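Local structure of protein Ta0487 (Thermoplasma acidophilum, 3KBQ) at residues 31-37 / 165-169; 27-31 / 157-162; 10-16 / 44-48. The protein is of unknown function but belongs to the CinA family, and this part of it is a probable molybdopterin-binding domain. One frame throughout, in Å; residues are numbered along the deposited sequence.

Contact 1 (31-37 / 165-169); sequences FLTYHGY and EKDII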
ATOM      1  N   PHE B  31      10.718  -5.262  10.287  1.00 24.88           N
ATOM      2  CA  PHE B  31      12.167  -5.440  10.104  1.00 24.35           C
ATOM      3  C   PHE B  31      12.842  -4.077   9.994  1.00 23.73           C
ATOM      4  O   PHE B  31      13.829  -3.837  10.671  1.00 21.89           O
ATOM      5  CB  PHE B  31      12.454  -6.306   8.872  1.00 25.51           C
ATOM      6  CG  PHE B  31      13.943  -6.531   8.589  1.00 27.76           C
ATOM      7  CD1 PHE B  31      14.604  -7.634   9.112  1.00 29.28           C
ATOM      8  CD2 PHE B  31      14.650  -5.667   7.752  1.00 28.98           C
ATOM      9  CE1 PHE B  31      15.987  -7.850   8.843  1.00 31.67           C
ATOM     10  CE2 PHE B  31      16.033  -5.884   7.480  1.00 30.73           C
ATOM     11  CZ  PHE B  31      16.680  -6.979   8.038  1.00 30.06           C
ATOM     12  N   LEU B  32      12.272  -3.186   9.174  1.00 23.00           N
ATOM     13  CA  LEU B  32      12.876  -1.857   8.952  1.00 23.84           C
ATOM     14  C   LEU B  32      12.787  -0.988  10.215  1.00 23.36           C
ATOM     15  O   LEU B  32      13.775  -0.338  10.586  1.00 22.74           O
ATOM     16  CB  LEU B  32      12.206  -1.133   7.786  1.00 23.07           C
ATOM     17  CG  LEU B  32      12.366  -1.873   6.445  1.00 25.63           C
ATOM     18  CD1 LEU B  32      11.491  -1.246   5.394  1.00 25.05           C
ATOM     19  CD2 LEU B  32      13.849  -1.822   6.089  1.00 27.57           C
ATOM     20  N   THR B  33      11.611  -0.981  10.838  1.00 22.60           N
ATOM     21  CA  THR B  33      11.402  -0.317  12.142  1.00 22.11           C
ATOM     22  C   THR B  33      12.405  -0.785  13.186  1.00 22.25           C
ATOM     23  O   THR B  33      13.007   0.042  13.929  1.00 22.34           O
ATOM     24  CB  THR B  33       9.956  -0.528  12.683  1.00 21.94           C
ATOM     25  OG1 THR B  33       9.035  -0.021  11.737  1.00 25.12           O
ATOM     26  CG2 THR B  33       9.704   0.248  14.048  1.00 21.47           C
ATOM     27  N   TYR B  34      12.573  -2.096  13.259  1.00 21.01           N
ATOM     28  CA  TYR B  34      13.501  -2.707  14.177  1.00 22.66           C
ATOM     29  C   TYR B  34      14.912  -2.170  13.941  1.00 24.38           C
ATOM     30  O   TYR B  34      15.652  -1.983  14.910  1.00 23.63           O
ATOM     31  CB  TYR B  34      13.527  -4.230  14.018  1.00 21.79           C
ATOM     32  CG  TYR B  34      14.368  -4.975  15.056  1.00 23.13           C
ATOM     33  CD1 TYR B  34      13.862  -5.276  16.336  1.00 20.59           C
ATOM     34  CD2 TYR B  34      15.670  -5.388  14.749  1.00 26.27           C
ATOM     35  CE1 TYR B  34      14.650  -5.979  17.291  1.00 20.34           C
ATOM     36  CE2 TYR B  34      16.486  -6.053  15.714  1.00 24.11           C
ATOM     37  CZ  TYR B  34      15.960  -6.359  16.953  1.00 21.28           C
ATOM     38  OH  TYR B  34      16.751  -7.055  17.841  1.00 18.93           O
ATOM     39  N   HIS B  35      15.277  -1.883  12.682  1.00 24.61           N
ATOM     40  CA  HIS B  35      16.642  -1.364  12.428  1.00 25.83           C
ATOM     41  C   HIS B  35      16.724   0.149  12.412  1.00 25.34           C
ATOM     42  O   HIS B  35      17.695   0.706  11.944  1.00 24.93           O
ATOM     43  CB  HIS B  35      17.231  -1.962  11.163  1.00 26.70           C
ATOM     44  CG  HIS B  35      17.545  -3.406  11.303  1.00 28.50           C
ATOM     45  ND1 HIS B  35      16.665  -4.397  10.915  1.00 32.62           N
ATOM     46  CD2 HIS B  35      18.636  -4.037  11.792  1.00 32.66           C
ATOM     47  CE1 HIS B  35      17.211  -5.577  11.152  1.00 31.57           C
ATOM     48  NE2 HIS B  35      18.397  -5.387  11.696  1.00 31.41           N
ATOM     49  N   GLY B  36      15.704   0.811  12.944  1.00 24.22           N
ATOM     50  CA  GLY B  36      15.802   2.248  13.187  1.00 24.71           C
ATOM     51  C   GLY B  36      15.303   3.118  12.027  1.00 24.87           C
ATOM     52  O   GLY B  36      15.387   4.348  12.103  1.00 22.71           O
ATOM     53  N   TYR B  37      14.712   2.509  10.990  1.00 24.00           N
ATOM     54  CA  TYR B  37      14.102   3.325   9.930  1.00 24.73           C
ATOM     55  C   TYR B  37      12.732   3.834  10.259  1.00 24.76           C
ATOM     56  O   TYR B  37      11.963   3.186  10.996  1.00 27.22           O
ATOM     57  CB  TYR B  37      13.986   2.539   8.626  1.00 25.22           C
ATOM     58  CG  TYR B  37      15.294   2.273   7.995  1.00 27.79           C
ATOM     59  CD1 TYR B  37      15.770   3.126   7.007  1.00 29.98           C
ATOM     60  CD2 TYR B  37      16.075   1.166   8.374  1.00 28.76           C
ATOM     61  CE1 TYR B  37      16.943   2.902   6.428  1.00 28.25           C
ATOM     62  CE2 TYR B  37      17.287   0.941   7.789  1.00 27.22           C
ATOM     63  CZ  TYR B  37      17.707   1.822   6.814  1.00 28.35           C
ATOM     64  OH  TYR B  37      18.891   1.651   6.182  1.00 31.33           O
ATOM     65  N   GLU B 165      20.870  -8.007   5.828  1.00 48.85           N
ATOM     66  CA  GLU B 165      20.747  -7.120   6.991  1.00 50.88           C
ATOM     67  C   GLU B 165      21.961  -6.209   7.164  1.00 51.64           C
ATOM     68  O   GLU B 165      21.840  -5.082   7.660  1.00 52.15           O
ATOM     69  CB  GLU B 165      20.500  -7.918   8.260  1.00 50.87           C
ATOM     70  CG  GLU B 165      20.298  -7.087   9.499  1.00 52.58           C
ATOM     71  CD  GLU B 165      19.953  -7.952  10.697  1.00 56.23           C
ATOM     72  OE1 GLU B 165      19.481  -9.094  10.492  1.00 58.67           O
ATOM     73  OE2 GLU B 165      20.152  -7.499  11.850  1.00 58.37           O
ATOM     74  N   LYS B 166      23.122  -6.698   6.749  1.00 52.57           N
ATOM     75  CA  LYS B 166      24.342  -5.893   6.796  1.00 53.83           C
ATOM     76  C   LYS B 166      24.354  -4.747   5.781  1.00 54.22           C
ATOM     77  O   LYS B 166      25.007  -3.740   6.016  1.00 54.75           O
ATOM     78  CB  LYS B 166      25.573  -6.779   6.696  1.00 53.56           C
ATOM     79  CG  LYS B 166      25.780  -7.561   7.980  1.00 54.95           C
ATOM     80  CD  LYS B 166      26.454  -8.904   7.734  1.00 57.37           C
ATOM     81  CE  LYS B 166      26.557  -9.705   9.027  1.00 57.52           C
ATOM     82  NZ  LYS B 166      27.725 -10.636   8.988  1.00 59.06           N
ATOM     83  N   ASP B 167      23.600  -4.882   4.687  1.00 54.64           N
ATOM     84  CA  ASP B 167      23.374  -3.763   3.754  1.00 55.16           C
ATOM     85  C   ASP B 167      22.415  -2.702   4.276  1.00 54.87           C
ATOM     86  O   ASP B 167      22.355  -1.580   3.748  1.00 55.11           O
ATOM     87  CB  ASP B 167      22.835  -4.269   2.417  1.00 55.84           C
ATOM     88  CG  ASP B 167      23.929  -4.444   1.380  1.00 57.82           C
ATOM     89  OD1 ASP B 167      24.309  -3.434   0.724  1.00 59.05           O
ATOM     90  OD2 ASP B 167      24.400  -5.598   1.218  1.00 59.68           O
ATOM     91  N   ILE B 168      21.660  -3.068   5.309  1.00 54.04           N
ATOM     92  CA  ILE B 168      20.551  -2.271   5.790  1.00 53.05           C
ATOM     93  C   ILE B 168      20.929  -1.440   7.032  1.00 52.58           C
ATOM     94  O   ILE B 168      20.293  -0.427   7.334  1.00 52.01           O
ATOM     95  CB  ILE B 168      19.326  -3.210   5.998  1.00 53.19           C
ATOM     96  CG1 ILE B 168      18.779  -3.634   4.626  1.00 54.02           C
ATOM     97  CG2 ILE B 168      18.250  -2.605   6.894  1.00 52.13           C
ATOM     98  CD1 ILE B 168      18.940  -2.567   3.517  1.00 53.19           C
ATOM     99  N   ILE B 169      21.989  -1.839   7.724  1.00 51.84           N
ATOM    100  CA  ILE B 169      22.314  -1.199   8.991  1.00 51.94           C
ATOM    101  C   ILE B 169      22.645   0.290   8.818  1.00 51.46           C
ATOM    102  O   ILE B 169      22.024   1.134   9.471  1.00 51.26           O
ATOM    103  CB  ILE B 169      23.425  -1.975   9.770  1.00 52.00           C
ATOM    104  CG1 ILE B 169      22.890  -3.350  10.204  1.00 52.21           C
ATOM    105  CG2 ILE B 169      23.918  -1.165  10.988  1.00 50.78           C
ATOM    106  CD1 ILE B 169      23.963  -4.335  10.643  1.00 53.14           C
TER
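His35 meets Glu165 and Tyr37 meets Ile168 where the C-terminal end of helix 23-34 faces the short, weakly bonded helix 165-168. The nearest CA atoms across the pair, those of His35 and Ile169, are 6.6 Å apart. A Schellman motif ends the first helix: Tyr37 N bonds to Leu32 O and Gly36 N to Thr33 O, with Gly36 at positive phi as the C-prime residue. The His35 imidazole is gripped at both nitrogens, which fixes its rotation. ND1 donates to Phe31 O one turn back. NE2 donates to Glu165 OE2 at 2.8 Å, with an N-H...O angle of 158°. The oxygen lies near the ring plane, but the nitrogen meets the carboxylate from above its plane. Glu165 reaches it with CG anti to the backbone N (chi1 -177°) and an extended chain. With alanine in place of the histidine, the Glu165 carboxylate would probably lose its imidazole donor, and Phe31 the CE1 that lies over one ring face. Phe31 CZ touches Glu165 CG at 3.9 Å. Ile168 CG2 packs between Phe31 CE2 and Tyr37 CE2. Tyr37 OH donates to Ile168 O at 2.8 Å, tilted 20° from the carbonyl plane.

Contact 2 (27-31 / 157-162); sequences FIGNF and MEALLK
Phe27 fits as a knob into a hole made by Met157, Glu158, Leu161 and Lys162. This is helix-to-helix packing on one side of the mixed sheet. Helices 23-34 and 154-163 run nearly parallel here, with segment axes 11.4 Å apart and crossing at -20°. That spacing is filled by side chains, and no hydrogen bond spans the pair.

The tight part lies toward the sheet. Ile28 CG1 meets Met157 SD at 3.7 Å and also touches Leu161 CD2. Beneath them, Ile28 rests on Val67 of strand 65-69, and Met157 and Leu161 rest on Leu150 of strand 145-150. The Met157 chain bends at chi2 and chi3, which brings its methyl CE to 3.6 Å from Phe27 CD2. Its sulfur makes an oblique Met-aromatic contact with the same ring. Leu161 carries CG and CD2 over one face of Phe31, with CG 3.9 Å from the ring centroid in a CH-pi contact. CG of Leu161 is set anti to the backbone N (chi1 -170°), which points the branch at this ring.

The loose, solvent side belongs to exposed Lys162. Bends at chi3 and chi4 bring its CE to the edge of the Phe27 ring, 3.7 Å from CZ. Its NZ makes a weak hydrogen bond to Glu158 O. Glu158 also lies on this outer side, yet it packs closely. Its carboxylate is stacked on Phe27, the two planes only 6° apart. Glu158 CG makes a CH-pi contact almost on the ring normal, 3.5 Å from the Phe27 centroid.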
ATOM      1  N   PHE B  27       5.889  -7.838   7.850  1.00 24.32           N
ATOM      2  CA  PHE B  27       7.220  -8.333   8.202  1.00 24.48           C
ATOM      3  C   PHE B  27       8.309  -7.309   7.790  1.00 22.89           C
ATOM      4  O   PHE B  27       9.209  -7.007   8.574  1.00 23.49           O
ATOM      5  CB  PHE B  27       7.492  -9.687   7.543  1.00 23.90           C
ATOM      6  CG  PHE B  27       8.886 -10.231   7.836  1.00 28.09           C
ATOM      7  CD1 PHE B  27       9.083 -11.162   8.835  1.00 28.09           C
ATOM      8  CD2 PHE B  27       9.989  -9.828   7.088  1.00 30.78           C
ATOM      9  CE1 PHE B  27      10.370 -11.668   9.113  1.00 28.94           C
ATOM     10  CE2 PHE B  27      11.269 -10.343   7.369  1.00 30.97           C
ATOM     11  CZ  PHE B  27      11.437 -11.241   8.389  1.00 28.82           C
ATOM     12  N   ILE B  28       8.187  -6.735   6.595  1.00 22.07           N
ATOM     13  CA  ILE B  28       9.189  -5.748   6.128  1.00 21.70           C
ATOM     14  C   ILE B  28       9.110  -4.472   6.983  1.00 22.54           C
ATOM     15  O   ILE B  28      10.135  -3.933   7.420  1.00 22.60           O
ATOM     16  CB  ILE B  28       9.010  -5.440   4.604  1.00 21.10           C
ATOM     17  CG1 ILE B  28       9.296  -6.707   3.742  1.00 22.87           C
ATOM     18  CG2 ILE B  28       9.894  -4.202   4.161  1.00 21.46           C
ATOM     19  CD1 ILE B  28       8.734  -6.610   2.248  1.00 21.90           C
ATOM     20  N   GLY B  29       7.888  -4.001   7.247  1.00 23.21           N
ATOM     21  CA  GLY B  29       7.699  -2.821   8.085  1.00 22.42           C
ATOM     22  C   GLY B  29       8.329  -2.997   9.458  1.00 23.52           C
ATOM     23  O   GLY B  29       9.001  -2.090   9.961  1.00 22.71           O
ATOM     24  N   ASN B  30       8.117  -4.178  10.047  1.00 23.45           N
ATOM     25  CA  ASN B  30       8.660  -4.461  11.364  1.00 24.66           C
ATOM     26  C   ASN B  30      10.194  -4.587  11.318  1.00 24.40           C
ATOM     27  O   ASN B  30      10.882  -4.049  12.195  1.00 24.61           O
ATOM     28  CB  ASN B  30       8.026  -5.736  11.960  1.00 23.88           C
ATOM     29  CG  ASN B  30       8.556  -6.037  13.365  1.00 26.37           C
ATOM     30  OD1 ASN B  30       8.355  -5.268  14.302  1.00 26.37           O
ATOM     31  ND2 ASN B  30       9.253  -7.131  13.495  1.00 26.91           N
ATOM     32  N   PHE B  31      10.718  -5.262  10.287  1.00 24.88           N
ATOM     33  CA  PHE B  31      12.167  -5.440  10.104  1.00 24.35           C
ATOM     34  C   PHE B  31      12.842  -4.077   9.994  1.00 23.73           C
ATOM     35  O   PHE B  31      13.829  -3.837  10.671  1.00 21.89           O
ATOM     36  CB  PHE B  31      12.454  -6.306   8.872  1.00 25.51           C
ATOM     37  CG  PHE B  31      13.943  -6.531   8.589  1.00 27.76           C
ATOM     38  CD1 PHE B  31      14.604  -7.634   9.112  1.00 29.28           C
ATOM     39  CD2 PHE B  31      14.650  -5.667   7.752  1.00 28.98           C
ATOM     40  CE1 PHE B  31      15.987  -7.850   8.843  1.00 31.67           C
ATOM     41  CE2 PHE B  31      16.033  -5.884   7.480  1.00 30.73           C
ATOM     42  CZ  PHE B  31      16.680  -6.979   8.038  1.00 30.06           C
ATOM     43  N   MET B 157      11.191 -14.386   0.969  1.00 27.19           N
ATOM     44  CA  MET B 157      11.322 -12.936   1.150  1.00 26.60           C
ATOM     45  C   MET B 157      12.100 -12.751   2.461  1.00 27.99           C
ATOM     46  O   MET B 157      13.127 -12.044   2.480  1.00 27.77           O
ATOM     47  CB  MET B 157       9.940 -12.245   1.176  1.00 26.34           C
ATOM     48  CG  MET B 157       9.933 -10.695   1.477  1.00 28.41           C
ATOM     49  SD  MET B 157      10.270 -10.268   3.225  1.00 22.03           S
ATOM     50  CE  MET B 157       8.737 -10.897   3.935  1.00 28.29           C
ATOM     51  N   GLU B 158      11.670 -13.466   3.515  1.00 28.25           N
ATOM     52  CA  GLU B 158      12.225 -13.298   4.862  1.00 29.74           C
ATOM     53  C   GLU B 158      13.669 -13.791   4.951  1.00 30.43           C
ATOM     54  O   GLU B 158      14.517 -13.110   5.547  1.00 31.67           O
ATOM     55  CB  GLU B 158      11.342 -13.948   5.922  1.00 29.88           C
ATOM     56  CG  GLU B 158       9.907 -13.380   5.873  1.00 31.99           C
ATOM     57  CD  GLU B 158       8.905 -14.098   6.792  1.00 36.73           C
ATOM     58  OE1 GLU B 158       9.307 -14.983   7.555  1.00 34.67           O
ATOM     59  OE2 GLU B 158       7.706 -13.732   6.778  1.00 41.32           O
ATOM     60  N   ALA B 159      13.956 -14.909   4.284  1.00 29.49           N
ATOM     61  CA  ALA B 159      15.314 -15.424   4.222  1.00 29.68           C
ATOM     62  C   ALA B 159      16.257 -14.412   3.570  1.00 29.11           C
ATOM     63  O   ALA B 159      17.309 -14.118   4.105  1.00 29.90           O
ATOM     64  CB  ALA B 159      15.364 -16.752   3.491  1.00 28.64           C
ATOM     65  N   LEU B 160      15.876 -13.873   2.429  1.00 29.12           N
ATOM     66  CA  LEU B 160      16.745 -12.931   1.705  1.00 29.25           C
ATOM     67  C   LEU B 160      16.901 -11.574   2.435  1.00 29.60           C
ATOM     68  O   LEU B 160      17.988 -10.975   2.473  1.00 28.87           O
ATOM     69  CB  LEU B 160      16.187 -12.712   0.302  1.00 29.43           C
ATOM     70  CG  LEU B 160      16.447 -13.778  -0.785  1.00 30.65           C
ATOM     71  CD1 LEU B 160      15.379 -13.680  -1.813  1.00 33.13           C
ATOM     72  CD2 LEU B 160      17.722 -13.529  -1.488  1.00 34.59           C
ATOM     73  N   LEU B 161      15.812 -11.098   3.027  1.00 29.69           N
ATOM     74  CA  LEU B 161      15.864  -9.845   3.763  1.00 31.46           C
ATOM     75  C   LEU B 161      16.846  -9.959   4.926  1.00 32.66           C
ATOM     76  O   LEU B 161      17.702  -9.069   5.133  1.00 31.83           O
ATOM     77  CB  LEU B 161      14.451  -9.395   4.204  1.00 30.63           C
ATOM     78  CG  LEU B 161      14.361  -7.991   4.782  1.00 30.35           C
ATOM     79  CD1 LEU B 161      14.975  -6.993   3.815  1.00 30.08           C
ATOM     80  CD2 LEU B 161      12.863  -7.620   5.103  1.00 29.63           C
ATOM     81  N   LYS B 162      16.756 -11.078   5.648  1.00 34.92           N
ATOM     82  CA  LYS B 162      17.720 -11.390   6.709  1.00 37.55           C
ATOM     83  C   LYS B 162      19.181 -11.515   6.249  1.00 38.49           C
ATOM     84  O   LYS B 162      20.068 -11.000   6.910  1.00 39.37           O
ATOM     85  CB  LYS B 162      17.237 -12.568   7.576  1.00 38.22           C
ATOM     86  CG  LYS B 162      16.222 -12.044   8.616  1.00 41.06           C
ATOM     87  CD  LYS B 162      15.517 -13.093   9.472  1.00 45.78           C
ATOM     88  CE  LYS B 162      14.233 -13.567   8.813  1.00 47.45           C
ATOM     89  NZ  LYS B 162      14.536 -14.702   7.902  1.00 49.59           N
TER

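Contact 3 (10-16 / 44-48); sequences TVGNEIL and VVMDD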
ATOM      1  N   THR B  10       4.500  -3.643  -2.402  1.00 20.72           N
ATOM      2  CA  THR B  10       4.030  -4.999  -2.527  1.00 22.53           C
ATOM      3  C   THR B  10       3.412  -5.059  -3.934  1.00 22.07           C
ATOM      4  O   THR B  10       2.550  -4.242  -4.290  1.00 22.84           O
ATOM      5  CB  THR B  10       2.912  -5.334  -1.492  1.00 22.47           C
ATOM      6  OG1 THR B  10       3.425  -5.149  -0.164  1.00 24.57           O
ATOM      7  CG2 THR B  10       2.438  -6.819  -1.632  1.00 23.01           C
ATOM      8  N   VAL B  11       3.843  -6.030  -4.724  1.00 22.02           N
ATOM      9  CA  VAL B  11       3.283  -6.223  -6.080  1.00 21.42           C
ATOM     10  C   VAL B  11       2.456  -7.530  -6.141  1.00 23.21           C
ATOM     11  O   VAL B  11       2.965  -8.588  -5.789  1.00 23.22           O
ATOM     12  CB  VAL B  11       4.441  -6.306  -7.116  1.00 21.10           C
ATOM     13  CG1 VAL B  11       3.897  -6.463  -8.540  1.00 21.68           C
ATOM     14  CG2 VAL B  11       5.401  -5.051  -6.978  1.00 20.22           C
ATOM     15  N   GLY B  12       1.203  -7.474  -6.575  1.00 23.27           N
ATOM     16  CA  GLY B  12       0.398  -8.682  -6.641  1.00 24.18           C
ATOM     17  C   GLY B  12      -1.093  -8.371  -6.616  1.00 24.55           C
ATOM     18  O   GLY B  12      -1.628  -7.848  -5.628  1.00 22.72           O
ATOM     19  N   ASN B  13      -1.755  -8.677  -7.721  1.00 25.19           N
ATOM     20  CA  ASN B  13      -3.201  -8.522  -7.832  1.00 26.52           C
ATOM     21  C   ASN B  13      -3.981  -9.191  -6.708  1.00 26.38           C
ATOM     22  O   ASN B  13      -5.019  -8.682  -6.301  1.00 26.28           O
ATOM     23  CB  ASN B  13      -3.697  -9.114  -9.174  1.00 26.38           C
ATOM     24  CG  ASN B  13      -3.166  -8.348 -10.385  1.00 32.05           C
ATOM     25  OD1 ASN B  13      -2.439  -7.366 -10.254  1.00 34.88           O
ATOM     26  ND2 ASN B  13      -3.515  -8.817 -11.574  1.00 34.64           N
ATOM     27  N   GLU B  14      -3.503 -10.337  -6.226  1.00 26.61           N
ATOM     28  CA  GLU B  14      -4.260 -11.065  -5.212  1.00 28.22           C
ATOM     29  C   GLU B  14      -4.322 -10.298  -3.872  1.00 27.59           C
ATOM     30  O   GLU B  14      -5.292 -10.427  -3.138  1.00 27.49           O
ATOM     31  CB  GLU B  14      -3.728 -12.504  -5.021  1.00 29.14           C
ATOM     32  CG  GLU B  14      -2.332 -12.567  -4.353  1.00 31.84           C
ATOM     33  CD  GLU B  14      -1.187 -12.026  -5.229  1.00 36.70           C
ATOM     34  OE1 GLU B  14      -1.372 -11.885  -6.474  1.00 38.41           O
ATOM     35  OE2 GLU B  14      -0.111 -11.715  -4.648  1.00 36.30           O
ATOM     36  N   ILE B  15      -3.273  -9.522  -3.575  1.00 26.87           N
ATOM     37  CA  ILE B  15      -3.261  -8.661  -2.394  1.00 26.52           C
ATOM     38  C   ILE B  15      -4.285  -7.569  -2.599  1.00 27.02           C
ATOM     39  O   ILE B  15      -5.054  -7.303  -1.695  1.00 26.77           O
ATOM     40  CB  ILE B  15      -1.850  -8.026  -2.094  1.00 26.56           C
ATOM     41  CG1 ILE B  15      -0.785  -9.123  -1.919  1.00 30.05           C
ATOM     42  CG2 ILE B  15      -1.874  -7.113  -0.858  1.00 28.60           C
ATOM     43  CD1 ILE B  15      -1.168 -10.214  -0.955  1.00 35.08           C
ATOM     44  N   LEU B  16      -4.261  -6.899  -3.760  1.00 25.10           N
ATOM     45  CA  LEU B  16      -5.238  -5.785  -4.003  1.00 25.09           C
ATOM     46  C   LEU B  16      -6.650  -6.292  -3.899  1.00 25.11           C
ATOM     47  O   LEU B  16      -7.550  -5.625  -3.345  1.00 25.28           O
ATOM     48  CB  LEU B  16      -5.063  -5.210  -5.396  1.00 24.35           C
ATOM     49  CG  LEU B  16      -3.817  -4.338  -5.452  1.00 26.34           C
ATOM     50  CD1 LEU B  16      -3.500  -4.011  -6.886  1.00 25.82           C
ATOM     51  CD2 LEU B  16      -4.001  -3.026  -4.625  1.00 24.04           C
ATOM     52  N   VAL B  44       0.768  -0.720  -2.765  1.00 22.00           N
ATOM     53  CA  VAL B  44       0.373  -2.017  -3.299  1.00 22.15           C
ATOM     54  C   VAL B  44      -0.057  -1.769  -4.725  1.00 22.07           C
ATOM     55  O   VAL B  44      -0.923  -0.936  -5.012  1.00 21.99           O
ATOM     56  CB  VAL B  44      -0.756  -2.687  -2.495  1.00 21.87           C
ATOM     57  CG1 VAL B  44      -0.959  -4.127  -2.999  1.00 21.07           C
ATOM     58  CG2 VAL B  44      -0.415  -2.678  -0.975  1.00 22.41           C
ATOM     59  N   VAL B  45       0.552  -2.518  -5.628  1.00 22.85           N
ATOM     60  CA  VAL B  45       0.264  -2.343  -7.019  1.00 22.48           C
ATOM     61  C   VAL B  45       0.041  -3.683  -7.732  1.00 22.84           C
ATOM     62  O   VAL B  45       0.467  -4.728  -7.265  1.00 23.76           O
ATOM     63  CB  VAL B  45       1.367  -1.555  -7.747  1.00 22.25           C
ATOM     64  CG1 VAL B  45       1.429  -0.076  -7.205  1.00 20.86           C
ATOM     65  CG2 VAL B  45       2.744  -2.313  -7.703  1.00 21.83           C
ATOM     66  N   MET B  46      -0.611  -3.597  -8.881  1.00 22.62           N
ATOM     67  CA  MET B  46      -0.893  -4.751  -9.750  1.00 24.10           C
ATOM     68  C   MET B  46       0.362  -5.217 -10.454  1.00 24.75           C
ATOM     69  O   MET B  46       1.358  -4.456 -10.581  1.00 23.85           O
ATOM     70  CB  MET B  46      -1.913  -4.330 -10.853  1.00 22.37           C
ATOM     71  CG  MET B  46      -3.363  -4.067 -10.296  1.00 23.89           C
ATOM     72  SD  MET B  46      -4.629  -3.587 -11.570  1.00 23.05           S
ATOM     73  CE  MET B  46      -3.825  -2.236 -12.229  1.00 24.58           C
ATOM     74  N   ASP B  47       0.277  -6.451 -10.968  1.00 25.25           N
ATOM     75  CA  ASP B  47       1.281  -6.986 -11.857  1.00 26.65           C
ATOM     76  C   ASP B  47       1.228  -6.258 -13.178  1.00 26.28           C
ATOM     77  O   ASP B  47       0.695  -6.771 -14.151  1.00 25.18           O
ATOM     78  CB  ASP B  47       1.065  -8.499 -12.034  1.00 26.06           C
ATOM     79  CG  ASP B  47       1.175  -9.216 -10.692  1.00 30.05           C
ATOM     80  OD1 ASP B  47       2.328  -9.238 -10.176  1.00 33.41           O
ATOM     81  OD2 ASP B  47       0.137  -9.652 -10.119  1.00 31.50           O
ATOM     82  N   ASP B  48       1.855  -5.092 -13.234  1.00 24.96           N
ATOM     83  CA  ASP B  48       1.654  -4.209 -14.378  1.00 25.11           C
ATOM     84  C   ASP B  48       2.864  -3.282 -14.447  1.00 24.64           C
ATOM     85  O   ASP B  48       3.167  -2.610 -13.429  1.00 21.97           O
ATOM     86  CB  ASP B  48       0.408  -3.363 -14.085  1.00 26.20           C
ATOM     87  CG  ASP B  48       0.151  -2.325 -15.144  1.00 29.58           C
ATOM     88  OD1 ASP B  48      -0.861  -2.499 -15.838  1.00 32.20           O
ATOM     89  OD2 ASP B  48       0.971  -1.365 -15.308  1.00 31.49           O
TER
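Val45 N bonds to Thr10 O at 3.0 Å, and Gly12 N bonds to Val45 O at 2.9 Å. These bonds join the ends of the adjacent parallel strands 5-11 and 38-45, a beta-alpha-beta unit with helix 23-34 between the strands in sequence. Thr10 pairs with Val44 and Val11 with Val45.

Past the strands, Asn13 and Asp47 are tied by two reciprocal hydrogen bonds. Asn13 N donates to Asp47 OD2 at 3.2 Å, nearly straight at 172°, and meets the carboxylate from above its plane. In return Asp47 N donates to Asn13 OD1 at 3.0 Å, tilted from the amide carbonyl plane. Asn13 CG stands anti to the carbonyl carbon (chi1 -65°), which brings the amide alongside the 44-48 backbone. Asp47 is the centre of an inverse gamma turn. Its carboxylate also lies near a bound sulfate, probably from the crystallisation liquor, and close to the like charge of Asp77. Gly12 is the N-cap residue of helix 13-16. Its backbone angles would jam a CB against the preceding carbonyl O, and a CB would also clash with Glu14 OE2. Thr10 OG1 is held by Asn22.

The packing divides between the faces of the sheet. On one, Val11 CG2 meets Val45 CG2 at 3.9 Å, and Ile52 of helix 49-62 lies against both residues. On the other, Val44 CG1 is flanked by Ile15 CG2 and by Leu16 CD2, the latter at 3.6 Å. Val44 also pairs antiparallel with a strand of the second subunit, so the sheet continues across the dimer interface. Leu16 packs on Arg40 of that subunit. At the turn, Leu16 CD1 presses unusually close to Met46 CG, at 3.4 Å.

Overall arrangement
Contacts 1 and 2 are neighbours, with centres about 9 Å apart. They share Phe31 and helix 23-34, and their second partners, helices 154-163 and 165-168, are consecutive in the chain. Contact 3 lies farther off, its centre about 18 Å from that of contact 2 and 24 Å from that of contact 1. It joins strands 5-11 and 38-45, between which helix 23-34 lies in sequence. Any two contacts alternate along the chain. Contacts 1 and 2 therefore bring the last helices of this construct back to the early part of this probable molybdopterin-binding domain. Helix 23-34 reaches the second subunit through Asn30 and Thr33, and at contact 3 the sheet runs on into it.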